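Local coordinates for phospholyase (Arthrobacter aurescens, PDB 5G4I), which uses pyridoxal 5'-phosphate to carry out phospholyase chemistry, being assigned as an ethanolamine-phosphate phospho-lyase, although it is a homologue of the class III transaminases, at residues Val97-Ala102 with Leu114-Ser119; Ser105-Ala110 with Val277-Pro282; Asn124-Arg129 with Gly290-Thr295. One frame throughout, in Å; residues are numbered along the deposited sequence.

Contact 1: residues Val97-Ala102 with Leu114-Ser119; sequences VEYAEA and LFLTNS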
ATOM      1  N   VAL A  97      -5.452  -6.068 -17.940  1.00 12.17           N
ATOM      2  CA  VAL A  97      -6.341  -7.196 -18.284  1.00 13.13           C
ATOM      3  C   VAL A  97      -5.533  -8.449 -18.596  1.00 12.82           C
ATOM      4  O   VAL A  97      -5.877  -9.570 -18.173  1.00 12.44           O
ATOM      5  CB  VAL A  97      -7.285  -6.778 -19.449  1.00 13.43           C
ATOM      6  CG1 VAL A  97      -8.217  -7.950 -19.846  1.00 14.48           C
ATOM      7  CG2 VAL A  97      -8.144  -5.644 -18.968  1.00 16.05           C
ATOM      8  N   GLU A  98      -4.463  -8.295 -19.380  1.00 12.37           N
ATOM      9  CA  GLU A  98      -3.566  -9.379 -19.695  1.00 13.09           C
ATOM     10  C   GLU A  98      -2.990 -10.022 -18.400  1.00 11.41           C
ATOM     11  O   GLU A  98      -2.939 -11.248 -18.229  1.00 11.87           O
ATOM     12  CB  GLU A  98      -2.395  -8.941 -20.558  1.00 14.93           C
ATOM     13  CG  GLU A  98      -2.804  -8.519 -21.948  1.00 20.69           C
ATOM     14  CD  GLU A  98      -1.765  -7.603 -22.649  1.00 29.99           C
ATOM     15  OE1 GLU A  98      -0.579  -7.419 -22.152  1.00 23.73           O
ATOM     16  OE2 GLU A  98      -2.194  -7.075 -23.745  1.00 32.90           O
ATOM     17  N   TYR A  99      -2.545  -9.162 -17.478  1.00 10.86           N
ATOM     18  CA  TYR A  99      -2.029  -9.692 -16.203  1.00 10.91           C
ATOM     19  C   TYR A  99      -3.130 -10.387 -15.359  1.00 10.08           C
ATOM     20  O   TYR A  99      -2.833 -11.474 -14.841  1.00 10.96           O
ATOM     21  CB  TYR A  99      -1.351  -8.560 -15.359  1.00 11.23           C
ATOM     22  CG  TYR A  99      -0.735  -9.064 -14.079  1.00 11.17           C
ATOM     23  CD1 TYR A  99       0.055 -10.216 -14.010  1.00 10.91           C
ATOM     24  CD2 TYR A  99      -0.972  -8.403 -12.906  1.00 15.16           C
ATOM     25  CE1 TYR A  99       0.567 -10.719 -12.809  1.00 11.53           C
ATOM     26  CE2 TYR A  99      -0.361  -8.817 -11.683  1.00 15.43           C
ATOM     27  CZ  TYR A  99       0.387  -9.989 -11.663  1.00 15.43           C
ATOM     28  OH  TYR A  99       0.946 -10.478 -10.459  1.00 19.49           O
ATOM     29  N   ALA A 100      -4.318  -9.795 -15.246  1.00 10.17           N
ATOM     30  CA  ALA A 100      -5.396 -10.416 -14.514  1.00 11.04           C
ATOM     31  C   ALA A 100      -5.747 -11.792 -15.108  1.00 11.41           C
ATOM     32  O   ALA A 100      -5.947 -12.756 -14.377  1.00 11.15           O
ATOM     33  CB  ALA A 100      -6.652  -9.512 -14.500  1.00 12.07           C
ATOM     34  N   GLU A 101      -5.836 -11.896 -16.440  1.00 11.59           N
ATOM     35  CA  GLU A 101      -6.055 -13.182 -17.087  1.00 11.49           C
ATOM     36  C   GLU A 101      -4.946 -14.219 -16.751  1.00 11.66           C
ATOM     37  O   GLU A 101      -5.247 -15.423 -16.417  1.00 12.50           O
ATOM     38  CB  GLU A 101      -6.238 -13.019 -18.620  1.00 11.86           C
ATOM     39  CG  GLU A 101      -7.563 -12.322 -18.948  1.00 12.89           C
ATOM     40  CD  GLU A 101      -7.663 -11.947 -20.426  1.00 16.17           C
ATOM     41  OE1 GLU A 101      -6.640 -11.696 -21.112  1.00 19.86           O
ATOM     42  OE2 GLU A 101      -8.798 -11.651 -20.858  1.00 18.35           O
ATOM     43  N   ALA A 102      -3.697 -13.805 -16.778  1.00 10.26           N
ATOM     44  CA  ALA A 102      -2.581 -14.696 -16.505  1.00 11.45           C
ATOM     45  C   ALA A 102      -2.587 -15.164 -15.029  1.00 10.78           C
ATOM     46  O   ALA A 102      -2.384 -16.383 -14.734  1.00 11.07           O
ATOM     47  CB  ALA A 102      -1.223 -14.079 -16.822  1.00 11.29           C
ATOM     48  N   LEU A 114     -10.502 -10.578  -9.253  1.00 11.54           N
ATOM     49  CA  LEU A 114      -9.300 -10.038  -8.638  1.00 12.74           C
ATOM     50  C   LEU A 114      -9.534  -8.568  -8.246  1.00 11.65           C
ATOM     51  O   LEU A 114     -10.118  -7.770  -9.026  1.00 12.06           O
ATOM     52  CB  LEU A 114      -8.175 -10.091  -9.752  1.00 15.26           C
ATOM     53  CG  LEU A 114      -6.869  -9.363  -9.689  1.00 14.43           C
ATOM     54  CD1 LEU A 114      -6.063 -10.049  -8.588  1.00 19.27           C
ATOM     55  CD2 LEU A 114      -5.972  -9.444 -10.892  1.00 17.85           C
ATOM     56  N   PHE A 115      -8.984  -8.171  -7.063  1.00 10.45           N
ATOM     57  CA  PHE A 115      -8.703  -6.776  -6.680  1.00 10.14           C
ATOM     58  C   PHE A 115      -7.152  -6.652  -6.601  1.00 10.49           C
ATOM     59  O   PHE A 115      -6.510  -7.377  -5.796  1.00 12.78           O
ATOM     60  CB  PHE A 115      -9.246  -6.436  -5.297  1.00  9.94           C
ATOM     61  CG  PHE A 115     -10.758  -6.498  -5.118  1.00 11.39           C
ATOM     62  CD1 PHE A 115     -11.377  -7.652  -4.731  1.00 12.97           C
ATOM     63  CD2 PHE A 115     -11.505  -5.353  -5.293  1.00 10.86           C
ATOM     64  CE1 PHE A 115     -12.799  -7.659  -4.530  1.00 12.92           C
ATOM     65  CE2 PHE A 115     -12.886  -5.341  -5.114  1.00 12.32           C
ATOM     66  CZ  PHE A 115     -13.523  -6.519  -4.738  1.00 12.43           C
ATOM     67  N   LEU A 116      -6.567  -5.730  -7.323  1.00 10.26           N
ATOM     68  CA  LEU A 116      -5.125  -5.506  -7.183  1.00  9.47           C
ATOM     69  C   LEU A 116      -4.869  -4.423  -6.073  1.00  9.83           C
ATOM     70  O   LEU A 116      -5.709  -3.534  -5.825  1.00  9.44           O
ATOM     71  CB  LEU A 116      -4.552  -5.047  -8.539  1.00 10.99           C
ATOM     72  CG  LEU A 116      -4.368  -6.190  -9.529  1.00 11.35           C
ATOM     73  CD1 LEU A 116      -4.262  -5.716 -10.985  1.00 12.67           C
ATOM     74  CD2 LEU A 116      -3.137  -7.043  -9.218  1.00 11.34           C
ATOM     75  N   THR A 117      -3.661  -4.515  -5.456  1.00  8.85           N
ATOM     76  CA  THR A 117      -3.222  -3.578  -4.431  1.00  8.89           C
ATOM     77  C   THR A 117      -1.720  -3.318  -4.666  1.00  9.09           C
ATOM     78  O   THR A 117      -1.140  -3.805  -5.656  1.00  9.74           O
ATOM     79  CB  THR A 117      -3.457  -4.097  -2.978  1.00  9.35           C
ATOM     80  OG1 THR A 117      -2.503  -5.154  -2.718  1.00  9.86           O
ATOM     81  CG2 THR A 117      -4.910  -4.516  -2.724  1.00 10.67           C
ATOM     82  N   ASN A 118      -1.072  -2.576  -3.729  1.00  8.95           N
ATOM     83  CA  ASN A 118       0.371  -2.255  -3.871  1.00  9.88           C
ATOM     84  C   ASN A 118       1.260  -2.992  -2.810  1.00 11.34           C
ATOM     85  O   ASN A 118       2.453  -2.727  -2.697  1.00 11.30           O
ATOM     86  CB  ASN A 118       0.601  -0.754  -3.844  1.00 11.81           C
ATOM     87  CG  ASN A 118      -0.333   0.007  -4.750  1.00 11.10           C
ATOM     88  OD1 ASN A 118      -1.313   0.684  -4.235  1.00 13.11           O
ATOM     89  ND2 ASN A 118      -0.201  -0.129  -6.005  1.00  9.18           N
ATOM     90  N   SER A 119       0.634  -3.776  -1.919  1.00  9.54           N
ATOM     91  CA  SER A 119       1.384  -4.433  -0.807  1.00  9.59           C
ATOM     92  C   SER A 119       0.568  -5.617  -0.234  1.00  9.43           C
ATOM     93  O   SER A 119      -0.683  -5.657  -0.374  1.00  9.39           O
ATOM     94  CB  SER A 119       1.736  -3.469   0.314  1.00  9.26           C
ATOM     95  OG  SER A 119       0.577  -3.068   1.060  1.00 10.13           O
TER
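Tyr99 swings its ring away from its own backbone N (chi1 -177°) and reaches across toward Leu116, whose CG stands beside its backbone N (chi1 -78°) and whose CD2 lies by the phenol ring. The two meet at Tyr99 CE2 and Leu116 CD2, 4.1 Å apart, with the methyl coming obliquely to the ring. Two residues earlier on the strand, Leu114 brings its CD2 to 3.7 Å from Ala100 CB; the small alanine lets the helix backbone come close here, with Ala100 CA only 3.8 Å from that same Leu114 CD2. No hydrogen bond joins the segments. Helix 316-331 also covers the Tyr99 ring, through Leu323 and Leu326. Where the strand ends, Thr117 OG1 donates to Ser119 O at 3.0 Å, tilted 31° from the carbonyl plane, and Ser119, which touches the cofactor, serves as N-cap of helix 120-135 through a bond from Glu122 N to its OG. A helix laid over the strand that is outermost within this chain in a mixed sheet, with a cofactor-binding turn and helix directly after that strand, fits the large domain of fold type I PLP enzymes.

Contact 2: residues Ser105-Ala110 with Val277-Pro282; sequences SKFDGA and VTMGKP. With PLP (pyridoxal-5'-phosphate), chain C.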
ATOM      1  N   SER A 105      -5.587 -17.522 -14.298  1.00 11.11           N
ATOM      2  CA  SER A 105      -5.417 -18.875 -14.934  1.00 11.47           C
ATOM      3  C   SER A 105      -4.682 -19.833 -13.981  1.00 11.77           C
ATOM      4  O   SER A 105      -4.632 -21.037 -14.187  1.00 12.66           O
ATOM      5  CB  SER A 105      -4.642 -18.784 -16.266  1.00 13.02           C
ATOM      6  OG  SER A 105      -3.219 -18.540 -16.103  1.00 17.47           O
ATOM      7  N   LYS A 106      -4.014 -19.300 -12.913  1.00 11.42           N
ATOM      8  CA  LYS A 106      -3.331 -20.082 -11.874  1.00 11.01           C
ATOM      9  C   LYS A 106      -4.226 -20.541 -10.738  1.00  9.48           C
ATOM     10  O   LYS A 106      -3.698 -21.150  -9.767  1.00 10.67           O
ATOM     11  CB  LYS A 106      -2.114 -19.282 -11.295  1.00 12.98           C
ATOM     12  CG  LYS A 106      -1.140 -18.795 -12.324  1.00 15.37           C
ATOM     13  CD  LYS A 106      -0.528 -19.921 -13.124  1.00 17.25           C
ATOM     14  CE  LYS A 106       0.684 -19.390 -13.918  1.00 20.62           C
ATOM     15  NZ  LYS A 106       1.228 -20.437 -14.831  1.00 26.86           N
ATOM     16  N   PHE A 107      -5.522 -20.287 -10.873  1.00 11.69           N
ATOM     17  CA  PHE A 107      -6.538 -20.645  -9.875  1.00 12.87           C
ATOM     18  C   PHE A 107      -7.650 -21.515 -10.431  1.00 13.50           C
ATOM     19  O   PHE A 107      -7.954 -21.419 -11.547  1.00 16.85           O
ATOM     20  CB  PHE A 107      -7.191 -19.384  -9.243  1.00 12.70           C
ATOM     21  CG  PHE A 107      -6.291 -18.639  -8.291  1.00 11.65           C
ATOM     22  CD1 PHE A 107      -6.253 -18.981  -6.991  1.00 12.11           C
ATOM     23  CD2 PHE A 107      -5.504 -17.621  -8.728  1.00 10.90           C
ATOM     24  CE1 PHE A 107      -5.425 -18.340  -6.127  1.00 12.78           C
ATOM     25  CE2 PHE A 107      -4.654 -16.958  -7.879  1.00 11.06           C
ATOM     26  CZ  PHE A 107      -4.617 -17.322  -6.572  1.00 12.49           C
ATOM     27  N   ASP A 108      -8.235 -22.343  -9.585  1.00 15.37           N
ATOM     28  CA  ASP A 108      -9.361 -23.204  -9.975  1.00 17.86           C
ATOM     29  C   ASP A 108     -10.614 -22.894  -9.236  1.00 18.93           C
ATOM     30  O   ASP A 108     -10.648 -22.076  -8.418  1.00 18.42           O
ATOM     31  CB  ASP A 108      -9.276 -24.613  -9.431  1.00 23.00           C
ATOM     32  CG  ASP A 108      -8.155 -25.298  -9.780  1.00 28.59           C
ATOM     33  OD1 ASP A 108      -7.657 -25.067 -10.889  1.00 33.45           O
ATOM     34  OD2 ASP A 108      -7.837 -26.184  -8.921  1.00 27.64           O
ATOM     35  N   GLY A 109     -11.625 -23.698  -9.503  1.00 21.61           N
ATOM     36  CA  GLY A 109     -12.870 -23.553  -8.725  1.00 20.03           C
ATOM     37  C   GLY A 109     -13.572 -22.213  -8.969  1.00 19.10           C
ATOM     38  O   GLY A 109     -13.540 -21.596 -10.012  1.00 21.34           O
ATOM     39  N   ALA A 110     -14.100 -21.634  -7.864  1.00 18.53           N
ATOM     40  CA  ALA A 110     -14.854 -20.404  -7.935  1.00 17.33           C
ATOM     41  C   ALA A 110     -13.956 -19.115  -7.781  1.00 13.87           C
ATOM     42  O   ALA A 110     -14.486 -18.032  -7.763  1.00 15.22           O
ATOM     43  CB  ALA A 110     -15.903 -20.404  -6.828  1.00 17.77           C
ATOM     44  N   VAL A 277      -8.112 -15.127  -1.173  1.00  8.15           N
ATOM     45  CA  VAL A 277      -6.637 -15.459  -1.223  1.00  9.24           C
ATOM     46  C   VAL A 277      -5.866 -14.145  -1.363  1.00  9.51           C
ATOM     47  O   VAL A 277      -6.168 -13.359  -2.254  1.00 10.42           O
ATOM     48  CB  VAL A 277      -6.283 -16.445  -2.386  1.00  9.33           C
ATOM     49  CG1 VAL A 277      -4.810 -16.752  -2.355  1.00 10.72           C
ATOM     50  CG2 VAL A 277      -7.098 -17.705  -2.286  1.00 11.20           C
ATOM     51  N   THR A 278      -4.942 -13.908  -0.430  1.00  8.17           N
ATOM     52  CA  THR A 278      -4.133 -12.641  -0.478  1.00  8.42           C
ATOM     53  C   THR A 278      -2.681 -12.989  -0.845  1.00  8.29           C
ATOM     54  O   THR A 278      -2.167 -14.066  -0.589  1.00  9.16           O
ATOM     55  CB  THR A 278      -4.222 -11.898   0.877  1.00  8.15           C
ATOM     56  OG1 THR A 278      -3.731 -12.761   1.893  1.00  8.68           O
ATOM     57  CG2 THR A 278      -5.662 -11.484   1.203  1.00  9.35           C
ATOM     58  N   MET A 279      -1.987 -12.007  -1.427  1.00  8.88           N
ATOM     59  CA  MET A 279      -0.616 -12.226  -1.930  1.00  9.56           C
ATOM     60  C   MET A 279       0.112 -10.865  -1.952  1.00  8.84           C
ATOM     61  O   MET A 279      -0.467  -9.767  -1.889  1.00  8.82           O
ATOM     62  CB  MET A 279      -0.654 -12.939  -3.258  1.00 11.96           C
ATOM     63  CG  MET A 279      -1.300 -12.160  -4.273  1.00 12.14           C
ATOM     64  SD  MET A 279      -1.768 -13.157  -5.806  1.00 15.94           S
ATOM     65  CE  MET A 279      -2.713 -14.193  -5.363  1.00 13.31           C
ATOM     66  N   GLY A 280       1.446 -10.968  -2.095  1.00  9.01           N
ATOM     67  CA  GLY A 280       2.342  -9.790  -2.114  1.00 10.79           C
ATOM     68  C   GLY A 280       3.756 -10.326  -2.375  1.00 12.57           C
ATOM     69  O   GLY A 280       3.996 -11.117  -3.301  1.00 14.04           O
ATOM     70  N   LYS A 281       4.705  -9.952  -1.496  1.00 11.83           N
ATOM     71  CA  LYS A 281       6.179 -10.174  -1.582  1.00 10.94           C
ATOM     72  C   LYS A 281       6.706 -10.533  -2.996  1.00 10.33           C
ATOM     73  O   LYS A 281       7.179  -9.623  -3.728  1.00 11.36           O
ATOM     74  CB  LYS A 281       6.662 -10.982  -0.392  1.00 11.71           C
ATOM     75  CG  LYS A 281       6.745 -10.173   0.921  1.00 13.17           C
ATOM     76  CD  LYS A 281       7.368 -10.977   2.104  1.00 16.80           C
ATOM     77  CE  LYS A 281       7.520 -10.179   3.473  1.00 16.49           C
ATOM     78  NZ  LYS A 281       6.283 -10.483   4.243  1.00 22.06           N
ATOM     79  N   PRO A 282       6.851 -11.854  -3.339  1.00 12.35           N
ATOM     80  CA  PRO A 282       7.419 -12.169  -4.672  1.00 11.63           C
ATOM     81  C   PRO A 282       6.790 -11.602  -5.915  1.00 10.40           C
ATOM     82  O   PRO A 282       7.407 -11.688  -7.019  1.00 10.79           O
ATOM     83  CB  PRO A 282       7.262 -13.740  -4.733  1.00 11.75           C
ATOM     84  CG  PRO A 282       6.041 -13.957  -3.873  1.00 12.64           C
ATOM     85  CD  PRO A 282       6.294 -13.063  -2.717  1.00 12.34           C
TER
HETATM   86  N1  PLP C1441       1.449 -11.564   5.563  1.00 12.73           N
HETATM   87  C2  PLP C1441       2.539 -12.369   5.522  1.00 16.30           C
HETATM   88  C2A PLP C1441       2.385 -13.853   5.731  1.00 18.70           C
HETATM   89  C3  PLP C1441       3.884 -11.792   5.271  1.00 20.17           C
HETATM   90  O3  PLP C1441       4.993 -12.580   5.225  1.00 23.21           O
HETATM   91  C4  PLP C1441       3.972 -10.328   5.074  1.00 16.83           C
HETATM   92  C4A PLP C1441       5.269  -9.661   4.818  1.00 22.92           C
HETATM   93  C5  PLP C1441       2.706  -9.560   5.142  1.00 16.54           C
HETATM   94  C6  PLP C1441       1.511 -10.233   5.385  1.00 15.60           C
HETATM   95  C5A PLP C1441       2.711  -8.061   4.952  1.00 17.92           C
HETATM   96  O4P PLP C1441       3.388  -7.737   3.739  1.00 15.90           O
HETATM   97  P   PLP C1441       3.790  -6.213   3.410  1.00 13.70           P
HETATM   98  O1P PLP C1441       5.020  -5.971   4.251  1.00 13.28           O
HETATM   99  O2P PLP C1441       4.045  -6.217   1.921  1.00 17.26           O
HETATM  100  O3P PLP C1441       2.579  -5.418   3.833  1.00 16.56           O
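Phe107 presents the edge of its ring, not its face, to Val277 and Met279. This is the side of the large domain of a fold type I PLP enzyme where the loop after helix 94-104 lies over strand 276-279, the strand that leads to the cofactor-binding lysine. Val277 CG1 comes up near the ring plane at 4.1 Å from Phe107 CE1, the two side chains set at a slant to one another. Met279 and Phe107 point at each other from opposite directions, and Met279 CE, again near the ring plane, lies 3.9 Å from Phe107 CZ. Two neighbouring ring carbons therefore each take one methyl group, from residues two apart on the strand whose side chains leave on the same face of the sheet. The thioether gets there by a cramped route: its CG sits between the backbone N and the carbonyl carbon (chi1 63°), and a bend at the sulfur (chi3 61°) turns the terminal methyl back toward the phenylalanine. Trp265 stacks on the Phe107 ring, and its NE1 is hydrogen-bonded to Lys106 O. Past Gly280 the chain enters the active site. Lys281 runs out extended and then bends at its last torsion to join the cofactor, as in the internal aldimine of PLP enzymes. Its NZ is bonded to PLP C4A at 1.4 Å, and the same Lys281 NZ makes a weak hydrogen bond to PLP O3, 2.7 Å long and bent to 140°.

Contact 3: residues Asn124-Arg129 with Gly290-Thr295; sequences NELALR and GAVVTT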
ATOM      1  N   ASN A 124      -4.414  -7.838   2.735  1.00  8.68           N
ATOM      2  CA  ASN A 124      -5.080  -8.415   3.916  1.00  8.86           C
ATOM      3  C   ASN A 124      -6.045  -7.397   4.539  1.00  8.96           C
ATOM      4  O   ASN A 124      -7.143  -7.823   5.007  1.00  9.53           O
ATOM      5  CB  ASN A 124      -4.065  -8.911   4.969  1.00  8.97           C
ATOM      6  CG  ASN A 124      -3.448 -10.248   4.642  1.00 10.63           C
ATOM      7  OD1 ASN A 124      -4.144 -11.129   4.109  1.00  9.93           O
ATOM      8  ND2 ASN A 124      -2.219 -10.467   5.049  1.00 11.92           N
ATOM      9  N   GLU A 125      -5.756  -6.099   4.575  1.00  8.12           N
ATOM     10  CA  GLU A 125      -6.724  -5.088   5.027  1.00  8.55           C
ATOM     11  C   GLU A 125      -7.977  -5.190   4.221  1.00  9.33           C
ATOM     12  O   GLU A 125      -9.106  -5.183   4.807  1.00  9.53           O
ATOM     13  CB  GLU A 125      -6.094  -3.674   4.861  1.00 10.53           C
ATOM     14  CG  GLU A 125      -7.009  -2.549   5.281  1.00 10.84           C
ATOM     15  CD  GLU A 125      -7.190  -2.356   6.747  1.00 10.33           C
ATOM     16  OE1 GLU A 125      -6.531  -3.016   7.566  1.00 11.25           O
ATOM     17  OE2 GLU A 125      -8.047  -1.483   7.130  1.00 11.75           O
ATOM     18  N   LEU A 126      -7.881  -5.237   2.889  1.00  9.37           N
ATOM     19  CA  LEU A 126      -9.087  -5.322   2.013  1.00  8.84           C
ATOM     20  C   LEU A 126      -9.823  -6.624   2.221  1.00  8.93           C
ATOM     21  O   LEU A 126     -11.094  -6.605   2.278  1.00  9.41           O
ATOM     22  CB  LEU A 126      -8.682  -5.103   0.544  1.00  9.45           C
ATOM     23  CG  LEU A 126      -9.786  -5.241  -0.487  1.00 10.30           C
ATOM     24  CD1 LEU A 126     -10.882  -4.233  -0.277  1.00 11.13           C
ATOM     25  CD2 LEU A 126      -9.174  -5.078  -1.914  1.00 11.51           C
ATOM     26  N   ALA A 127      -9.114  -7.741   2.288  1.00  8.73           N
ATOM     27  CA  ALA A 127      -9.823  -9.022   2.526  1.00  9.05           C
ATOM     28  C   ALA A 127     -10.617  -9.003   3.817  1.00  9.11           C
ATOM     29  O   ALA A 127     -11.769  -9.537   3.829  1.00  9.37           O
ATOM     30  CB  ALA A 127      -8.857 -10.201   2.471  1.00  8.88           C
ATOM     31  N   LEU A 128     -10.059  -8.480   4.929  1.00  8.59           N
ATOM     32  CA  LEU A 128     -10.823  -8.427   6.220  1.00  9.90           C
ATOM     33  C   LEU A 128     -12.059  -7.546   6.029  1.00 10.33           C
ATOM     34  O   LEU A 128     -13.134  -7.790   6.625  1.00 11.14           O
ATOM     35  CB  LEU A 128      -9.924  -7.931   7.382  1.00 11.23           C
ATOM     36  CG  LEU A 128      -8.828  -8.867   7.874  1.00 14.12           C
ATOM     37  CD1 LEU A 128      -8.083  -8.135   8.940  1.00 16.84           C
ATOM     38  CD2 LEU A 128      -9.450 -10.126   8.458  1.00 14.35           C
ATOM     39  N   ARG A 129     -11.914  -6.433   5.277  1.00  8.87           N
ATOM     40  CA  ARG A 129     -13.023  -5.496   5.012  1.00  9.73           C
ATOM     41  C   ARG A 129     -14.136  -6.130   4.208  1.00  9.57           C
ATOM     42  O   ARG A 129     -15.385  -6.012   4.562  1.00 10.59           O
ATOM     43  CB  ARG A 129     -12.438  -4.193   4.412  1.00  9.96           C
ATOM     44  CG  ARG A 129     -13.513  -3.049   4.247  1.00 10.39           C
ATOM     45  CD  ARG A 129     -12.874  -1.753   3.695  1.00 11.45           C
ATOM     46  NE  ARG A 129     -13.964  -0.769   3.446  1.00 10.48           N
ATOM     47  CZ  ARG A 129     -13.994   0.141   2.473  1.00 11.31           C
ATOM     48  NH1 ARG A 129     -12.934   0.385   1.727  1.00 10.47           N
ATOM     49  NH2 ARG A 129     -15.078   0.893   2.288  1.00 12.12           N
ATOM     50  N   GLY A 290       0.366  -6.187  -4.630  1.00  9.44           N
ATOM     51  CA  GLY A 290      -0.350  -7.212  -3.909  1.00  8.71           C
ATOM     52  C   GLY A 290      -1.677  -7.502  -4.616  1.00  8.53           C
ATOM     53  O   GLY A 290      -2.006  -6.913  -5.626  1.00  9.00           O
ATOM     54  N   ALA A 291      -2.398  -8.480  -4.075  1.00  8.83           N
ATOM     55  CA  ALA A 291      -3.757  -8.814  -4.624  1.00 10.05           C
ATOM     56  C   ALA A 291      -4.615  -9.545  -3.625  1.00  8.63           C
ATOM     57  O   ALA A 291      -4.137 -10.261  -2.746  1.00  8.32           O
ATOM     58  CB  ALA A 291      -3.637  -9.680  -5.920  1.00  9.85           C
ATOM     59  N   VAL A 292      -5.960  -9.428  -3.863  1.00  9.08           N
ATOM     60  CA  VAL A 292      -6.986 -10.288  -3.241  1.00  9.66           C
ATOM     61  C   VAL A 292      -7.693 -11.017  -4.443  1.00  9.26           C
ATOM     62  O   VAL A 292      -8.266 -10.371  -5.346  1.00 10.04           O
ATOM     63  CB  VAL A 292      -8.026  -9.453  -2.496  1.00  8.51           C
ATOM     64  CG1 VAL A 292      -9.101 -10.409  -1.924  1.00 10.33           C
ATOM     65  CG2 VAL A 292      -7.424  -8.586  -1.440  1.00  8.72           C
ATOM     66  N   VAL A 293      -7.607 -12.344  -4.488  1.00  9.08           N
ATOM     67  CA  VAL A 293      -8.353 -13.201  -5.463  1.00  8.83           C
ATOM     68  C   VAL A 293      -9.599 -13.776  -4.749  1.00  9.46           C
ATOM     69  O   VAL A 293      -9.520 -14.203  -3.571  1.00  9.80           O
ATOM     70  CB  VAL A 293      -7.413 -14.277  -6.085  1.00  9.81           C
ATOM     71  CG1 VAL A 293      -8.232 -15.375  -6.814  1.00 10.51           C
ATOM     72  CG2 VAL A 293      -6.357 -13.631  -6.964  1.00 10.35           C
ATOM     73  N   THR A 294     -10.767 -13.684  -5.408  1.00  9.92           N
ATOM     74  CA  THR A 294     -12.036 -14.033  -4.753  1.00 10.41           C
ATOM     75  C   THR A 294     -13.049 -14.536  -5.791  1.00 10.15           C
ATOM     76  O   THR A 294     -12.697 -14.784  -6.975  1.00 11.37           O
ATOM     77  CB  THR A 294     -12.514 -12.907  -3.833  1.00 11.13           C
ATOM     78  OG1 THR A 294     -13.568 -13.392  -2.929  1.00 12.01           O
ATOM     79  CG2 THR A 294     -13.025 -11.697  -4.603  1.00 10.56           C
ATOM     80  N   THR A 295     -14.291 -14.760  -5.310  1.00 11.96           N
ATOM     81  CA  THR A 295     -15.361 -15.256  -6.145  1.00 10.87           C
ATOM     82  C   THR A 295     -16.094 -14.090  -6.831  1.00 11.77           C
ATOM     83  O   THR A 295     -16.072 -12.922  -6.444  1.00 12.15           O
ATOM     84  CB  THR A 295     -16.362 -16.054  -5.278  1.00 12.43           C
ATOM     85  OG1 THR A 295     -17.069 -15.148  -4.401  1.00 13.72           O
ATOM     86  CG2 THR A 295     -15.732 -17.121  -4.515  1.00 13.36           C
TER
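Val292 carries this contact from the strand side, pushing both methyl groups at the helix, one toward Leu126 and the other toward Ala127. Its CG1 lies anti to the backbone N (chi1 178°), which leaves CG2 beside that N and anti to the carbonyl carbon, an orientation that points both branches at the helix. CG2 makes the tighter touches. It stands 3.9 Å from Leu126 CD2 and also comes within 4.2 Å of the backbone at Ala127 N. CG1 is less closely held, with Ala127 CB at 4.4 Å. Leu126 comes to the valine at an angle; its CG points away from its own backbone N (chi1 176°), and the next torsion (chi2 62°) brings CD2 beside Val292 CG2. The small Ala127 side chain lets the backbones come near, the CA atoms of Ala127 and Val292 being 6.6 Å apart. This is helix-on-sheet packing in the large domain of the fold type I enzymes: helix 120-135, which starts at the cofactor phosphate with Gly120 and Ser121, lies against one face of the central sheet. Just before these residues on the helix, Asn124 belongs to the cofactor pocket, and its amide is well engaged: OD1 is hydrogen-bonded to Thr278 OG1, while ND2 is hydrogen-bonded to His148 O and Asp251 OD2. Toward the partner subunit, Arg129 NE forms a salt bridge with Glu165 OE2 of the second subunit, and Glu125 OE2 accepts a hydrogen bond from Thr152 N of that subunit.

All three contacts gather on one seven-stranded sheet of the large domain, their centres 10 to 12 Å apart. Strands 113-117, 290-294 and 276-279 lie next to each other in it, antiparallel, and bring in contacts 1, 3 and 2 respectively. Contacts 1 and 2 pack against one face of the sheet, contact 3 against the other. Along the chain the segments of contact 1 alternate with those of contact 2, contact 3 opens after contact 1 closes, and 277-282 falls between the two halves of contact 3. Each contact carries a residue of the cofactor pocket, Ser119, Lys281 or Asn124, so residues far apart in sequence converge on one cofactor-binding framework.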